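PDB 5HTL: MSHA biogenesis protein MshE from Vibrio cholerae, which binds cyclic di-GMP with high affinity through its MshEN domain and probably serves as the ATPase that drives MSHA pilus biogenesis. Local coordinates for residues A87-L93 against F141-Y145; D100-M106 against Y125-I131. Residues are numbered along the deposited sequence.

Contact 1: A87-L93 against F141-Y145; sequences ARRLRAL and FDRYY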
# COMPACT_ATOMS: atom_id res chain seq x y z
N ALA A 87 3.30 -7.64 18.69
CA ALA A 87 3.15 -8.35 17.43
C ALA A 87 1.95 -9.30 17.48
O ALA A 87 1.11 -9.30 16.59
CB ALA A 87 4.44 -9.11 17.11
N ARG A 88 1.84 -10.07 18.55
CA ARG A 88 0.73 -11.00 18.72
C ARG A 88 -0.61 -10.28 18.88
O ARG A 88 -1.58 -10.66 18.24
CB ARG A 88 0.99 -11.97 19.87
CG ARG A 88 2.14 -12.94 19.56
CD ARG A 88 2.35 -13.94 20.70
NE ARG A 88 3.42 -14.91 20.43
CZ ARG A 88 3.26 -16.04 19.74
NH1 ARG A 88 2.09 -16.36 19.20
NH2 ARG A 88 4.29 -16.85 19.57
N ARG A 89 -0.65 -9.22 19.68
CA ARG A 89 -1.90 -8.46 19.87
C ARG A 89 -2.42 -7.88 18.57
O ARG A 89 -3.62 -7.94 18.28
CB ARG A 89 -1.71 -7.31 20.87
CG ARG A 89 -2.99 -6.47 21.08
CD ARG A 89 -2.93 -5.18 20.27
NE ARG A 89 -4.19 -4.43 20.15
CZ ARG A 89 -5.05 -4.56 19.15
NH1 ARG A 89 -4.83 -5.42 18.16
NH2 ARG A 89 -6.15 -3.81 19.12
N LEU A 90 -1.50 -7.34 17.77
CA LEU A 90 -1.84 -6.58 16.57
C LEU A 90 -1.88 -7.46 15.33
O LEU A 90 -2.24 -6.98 14.24
CB LEU A 90 -0.80 -5.47 16.37
CG LEU A 90 -0.79 -4.42 17.48
CD1 LEU A 90 0.41 -3.49 17.35
CD2 LEU A 90 -2.08 -3.62 17.42
N ARG A 91 -1.50 -8.72 15.48
CA ARG A 91 -1.34 -9.65 14.35
C ARG A 91 -0.51 -9.02 13.24
O ARG A 91 -0.93 -8.93 12.08
CB ARG A 91 -2.70 -10.17 13.86
CG ARG A 91 -3.47 -10.93 14.96
CD ARG A 91 -4.86 -11.33 14.49
NE ARG A 91 -5.70 -10.16 14.26
CZ ARG A 91 -6.87 -10.18 13.63
NH1 ARG A 91 -7.36 -11.33 13.18
NH2 ARG A 91 -7.55 -9.06 13.47
N ALA A 92 0.69 -8.59 13.62
CA ALA A 92 1.61 -7.86 12.74
C ALA A 92 3.01 -8.37 12.97
O ALA A 92 3.41 -8.59 14.11
CB ALA A 92 1.54 -6.38 13.04
N LEU A 93 3.76 -8.57 11.90
CA LEU A 93 5.15 -9.03 11.97
C LEU A 93 6.04 -8.15 11.12
O LEU A 93 5.79 -7.98 9.93
CB LEU A 93 5.24 -10.47 11.46
CG LEU A 93 6.62 -11.16 11.50
CD1 LEU A 93 6.99 -11.43 12.94
CD2 LEU A 93 6.63 -12.46 10.72
N PHE A 141 5.25 -15.93 14.38
CA PHE A 141 5.53 -15.54 15.77
C PHE A 141 6.27 -16.65 16.52
O PHE A 141 7.19 -16.38 17.28
CB PHE A 141 4.24 -15.20 16.51
CG PHE A 141 3.47 -14.04 15.91
CD1 PHE A 141 2.08 -14.03 15.96
CD2 PHE A 141 4.13 -12.98 15.31
CE1 PHE A 141 1.35 -12.97 15.41
CE2 PHE A 141 3.41 -11.92 14.76
CZ PHE A 141 2.02 -11.92 14.81
N ASP A 142 5.85 -17.89 16.29
CA ASP A 142 6.43 -19.04 16.98
C ASP A 142 7.86 -19.30 16.51
O ASP A 142 8.71 -19.80 17.26
CB ASP A 142 5.56 -20.28 16.75
CG ASP A 142 4.18 -20.14 17.35
OD1 ASP A 142 4.03 -19.35 18.31
OD2 ASP A 142 3.25 -20.83 16.88
N ARG A 143 8.11 -18.92 15.26
CA ARG A 143 9.35 -19.20 14.55
C ARG A 143 10.42 -18.14 14.80
O ARG A 143 11.61 -18.46 14.96
CB ARG A 143 9.03 -19.26 13.05
CG ARG A 143 10.18 -19.51 12.11
CD ARG A 143 9.66 -20.05 10.78
NE ARG A 143 9.22 -19.00 9.85
CZ ARG A 143 7.99 -18.89 9.36
NH1 ARG A 143 7.05 -19.76 9.70
NH2 ARG A 143 7.69 -17.91 8.52
N TYR A 144 10.00 -16.88 14.86
CA TYR A 144 10.93 -15.76 14.88
C TYR A 144 11.15 -15.12 16.25
O TYR A 144 12.07 -14.31 16.40
CB TYR A 144 10.50 -14.70 13.87
CG TYR A 144 10.51 -15.20 12.44
CD1 TYR A 144 11.70 -15.62 11.84
CD2 TYR A 144 9.35 -15.25 11.69
CE1 TYR A 144 11.71 -16.07 10.53
CE2 TYR A 144 9.36 -15.71 10.38
CZ TYR A 144 10.54 -16.12 9.81
OH TYR A 144 10.55 -16.57 8.51
N TYR A 145 10.31 -15.44 17.22
CA TYR A 145 10.52 -14.97 18.58
C TYR A 145 11.03 -16.11 19.45
O TYR A 145 11.09 -17.25 18.99
CB TYR A 145 9.24 -14.39 19.18
CG TYR A 145 8.83 -13.05 18.60
CD1 TYR A 145 9.49 -11.88 18.95
CD2 TYR A 145 7.77 -12.96 17.70
CE1 TYR A 145 9.12 -10.66 18.42
CE2 TYR A 145 7.40 -11.75 17.16
CZ TYR A 145 8.07 -10.60 17.52
OH TYR A 145 7.68 -9.40 16.98
O HOH W 1 7.42 -17.31 20.20
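F141 is the bump around which this contact is built. Its ring enters a hollow walled by A87, R88, R91, A92 and L93, made where helix 84-90 stops and the chain turns back into strand 92-98. A Schellman motif shapes that hollow: R91, with positive phi, ends the helix, and A92 N returns to A87 O at 3.1 Å. The ring tip reaches into this turn, F141 CZ lying 3.3 Å from A87 O and F141 CE2 3.4 Å from A92 O. R88 lies over one ring face, its CG 4.2 Å from the F141 centroid in an off-centre CH-pi contact, and its guanidinium covers F141 CB before forming a salt bridge from R88 NH2 to D142 OD1 (2.8 Å). E84 holds R88 NE in a second salt bridge. L93 is the counter-bump, wedged among three aromatics: L93 CD1 meets F141 CD2 at 4.0 Å, while L93 CD2 touches Y144 CD2 at 4.0 Å. Y145 closes the side near A87, its OH hydrogen-bonded to L82 O. The last turn of helix 134-144 thus packs against the helix-to-strand corner of the MshEN domain, with helix 112-121 covering L90 and strand 101-106 running beside strand 92-98.

Contact 2: D100-M106 against Y125-I131; sequences DTLRIAM and YGFEFVI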
# COMPACT_ATOMS: atom_id res chain seq x y z
N ASP A 100 14.67 4.07 7.58
CA ASP A 100 13.55 4.24 8.51
C ASP A 100 12.27 3.62 7.98
O ASP A 100 11.18 4.06 8.34
CB ASP A 100 13.27 5.72 8.80
CG ASP A 100 14.49 6.59 8.71
OD1 ASP A 100 15.61 6.11 9.02
OD2 ASP A 100 14.34 7.78 8.35
N THR A 101 12.38 2.62 7.11
CA THR A 101 11.20 1.97 6.55
C THR A 101 11.12 0.52 7.00
O THR A 101 12.12 -0.20 6.95
CB THR A 101 11.17 2.03 5.01
OG1 THR A 101 11.19 3.39 4.58
CG2 THR A 101 9.91 1.37 4.47
N LEU A 102 9.94 0.11 7.47
CA LEU A 102 9.70 -1.26 7.86
C LEU A 102 8.69 -1.86 6.90
O LEU A 102 7.72 -1.21 6.52
CB LEU A 102 9.10 -1.34 9.27
CG LEU A 102 9.90 -0.71 10.41
CD1 LEU A 102 9.18 -0.90 11.74
CD2 LEU A 102 11.25 -1.36 10.48
N ARG A 103 8.92 -3.11 6.52
CA ARG A 103 7.90 -3.88 5.84
C ARG A 103 7.21 -4.71 6.90
O ARG A 103 7.85 -5.44 7.64
CB ARG A 103 8.52 -4.77 4.77
CG ARG A 103 7.50 -5.65 4.04
CD ARG A 103 8.07 -6.28 2.77
NE ARG A 103 8.37 -5.24 1.80
CZ ARG A 103 9.60 -4.82 1.51
NH1 ARG A 103 10.65 -5.40 2.07
NH2 ARG A 103 9.77 -3.85 0.62
N ILE A 104 5.89 -4.60 6.94
CA ILE A 104 5.11 -5.25 7.99
C ILE A 104 4.01 -6.11 7.38
O ILE A 104 3.16 -5.62 6.63
CB ILE A 104 4.48 -4.21 8.94
CG1 ILE A 104 5.57 -3.34 9.58
CG2 ILE A 104 3.63 -4.90 10.02
CD1 ILE A 104 5.06 -2.36 10.63
N ALA A 105 4.04 -7.40 7.72
CA ALA A 105 2.97 -8.32 7.33
C ALA A 105 1.87 -8.28 8.36
O ALA A 105 2.14 -8.39 9.56
CB ALA A 105 3.52 -9.74 7.17
N MSE A 106 0.63 -8.10 7.93
CA MSE A 106 -0.51 -8.12 8.85
C MSE A 106 -1.58 -9.05 8.35
O MSE A 106 -1.75 -9.23 7.15
CB MSE A 106 -1.13 -6.73 8.98
CG MSE A 106 -0.23 -5.72 9.61
SE MSE A 106 -1.19 -4.05 9.79
CE MSE A 106 -2.42 -4.54 11.19
N TYR A 125 9.51 5.04 12.47
CA TYR A 125 9.62 4.17 11.32
C TYR A 125 8.35 4.38 10.52
O TYR A 125 7.28 4.54 11.11
CB TYR A 125 9.72 2.70 11.73
CG TYR A 125 11.08 2.25 12.20
CD1 TYR A 125 12.13 2.09 11.31
CD2 TYR A 125 11.31 1.94 13.54
CE1 TYR A 125 13.38 1.66 11.74
CE2 TYR A 125 12.55 1.51 13.98
CZ TYR A 125 13.58 1.37 13.07
OH TYR A 125 14.81 0.94 13.51
N GLY A 126 8.48 4.42 9.20
CA GLY A 126 7.33 4.39 8.31
C GLY A 126 7.13 2.96 7.87
O GLY A 126 8.02 2.13 8.07
N PHE A 127 5.96 2.66 7.29
CA PHE A 127 5.60 1.27 7.01
C PHE A 127 5.23 0.99 5.56
O PHE A 127 4.60 1.81 4.89
CB PHE A 127 4.41 0.82 7.88
CG PHE A 127 4.48 1.26 9.31
CD1 PHE A 127 3.34 1.77 9.93
CD2 PHE A 127 5.64 1.14 10.04
CE1 PHE A 127 3.39 2.17 11.26
CE2 PHE A 127 5.70 1.54 11.36
CZ PHE A 127 4.56 2.06 11.97
N GLU A 128 5.61 -0.20 5.09
CA GLU A 128 5.01 -0.77 3.90
C GLU A 128 4.24 -2.00 4.37
O GLU A 128 4.81 -2.83 5.06
CB GLU A 128 6.10 -1.20 2.90
CG GLU A 128 7.01 -0.09 2.41
CD GLU A 128 8.07 -0.61 1.46
OE1 GLU A 128 9.15 0.01 1.37
OE2 GLU A 128 7.82 -1.65 0.81
N PHE A 129 2.97 -2.10 3.98
CA PHE A 129 2.13 -3.21 4.44
C PHE A 129 1.95 -4.30 3.40
O PHE A 129 1.83 -4.02 2.21
CB PHE A 129 0.74 -2.73 4.87
CG PHE A 129 0.75 -1.82 6.07
CD1 PHE A 129 1.12 -2.29 7.32
CD2 PHE A 129 0.37 -0.49 5.94
CE1 PHE A 129 1.11 -1.44 8.42
CE2 PHE A 129 0.37 0.36 7.03
CZ PHE A 129 0.74 -0.12 8.27
N VAL A 130 1.93 -5.54 3.86
CA VAL A 130 1.58 -6.68 3.04
C VAL A 130 0.63 -7.55 3.86
O VAL A 130 0.57 -7.44 5.09
CB VAL A 130 2.82 -7.49 2.59
CG1 VAL A 130 3.82 -6.59 1.85
CG2 VAL A 130 3.50 -8.16 3.75
N ILE A 131 -0.16 -8.36 3.19
CA ILE A 131 -1.12 -9.23 3.88
C ILE A 131 -0.65 -10.69 3.85
O ILE A 131 -0.07 -11.16 2.85
CB ILE A 131 -2.56 -9.04 3.31
CG1 ILE A 131 -3.60 -9.73 4.19
CG2 ILE A 131 -2.66 -9.54 1.87
CD1 ILE A 131 -5.04 -9.40 3.81
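L102, I104 and M106 form an apolar row with F127 and F129 on one face of the sheet. I104 CD1 sits over the F127 ring, 4.1 Å from its centroid, in a CH-pi contact, and the selenium of M106, a selenomethionine, approaches F129 obliquely, SE to CE1 3.7 Å, as a Met-aromatic contact. At the start of the pair L102 CD2 lies over the Y125 ring, 4.0 Å from its centroid. Beneath these side chains the two strands run parallel in register, T101 beside G126 through M106 beside I131. L102, I104 and M106 direct both their N and O atoms toward the partner strand; L102 N to G126 O (2.9 Å), E128 N to L102 O (2.7 Å) and I104 N to E128 O (2.8 Å) are typical of the bonds that result. The pair closes a beta-alpha-beta unit whose crossover helix, 112-121, covers I104, F127 and F129, among others. On the other face the chemistry changes along the strands. A105 CB packs on V130 CG2 at 3.8 Å; next to them R103 NH2 forms a salt bridge with E128 OE2 at 2.9 Å, in which the hydrogen bond is weak, its angle at the hydrogen being only 128°. Further toward the strand starts, T101 CG2 stands 3.5 Å from E128 OE1. This face meets the second subunit, where T35 packs on R103, G36 packs on V130, and R38 makes a long, weak ion pair with E128.

Overall arrangement
Contact 1 joins the end of one helix to a helix-to-strand corner, chiefly through side-chain packing, whereas contact 2 is a backbone-bonded strand pair burying more surface, 781 against 445 Å². Both reach the same sheet: strand 92-98, which begins in contact 1, runs antiparallel to strand 101-106 of contact 2, with L93 N probably hydrogen-bonded to A105 O (2.9 Å). Along the chain contact 2 is nested within the loop that contact 1 closes, and strand 126-131 leads directly into helix 134-144. Each is partly buried, with apolar residues inside and an arginine-carboxylate pair at the margin; in contact 2 that pair faces the second subunit, while no other subunit touches contact 1.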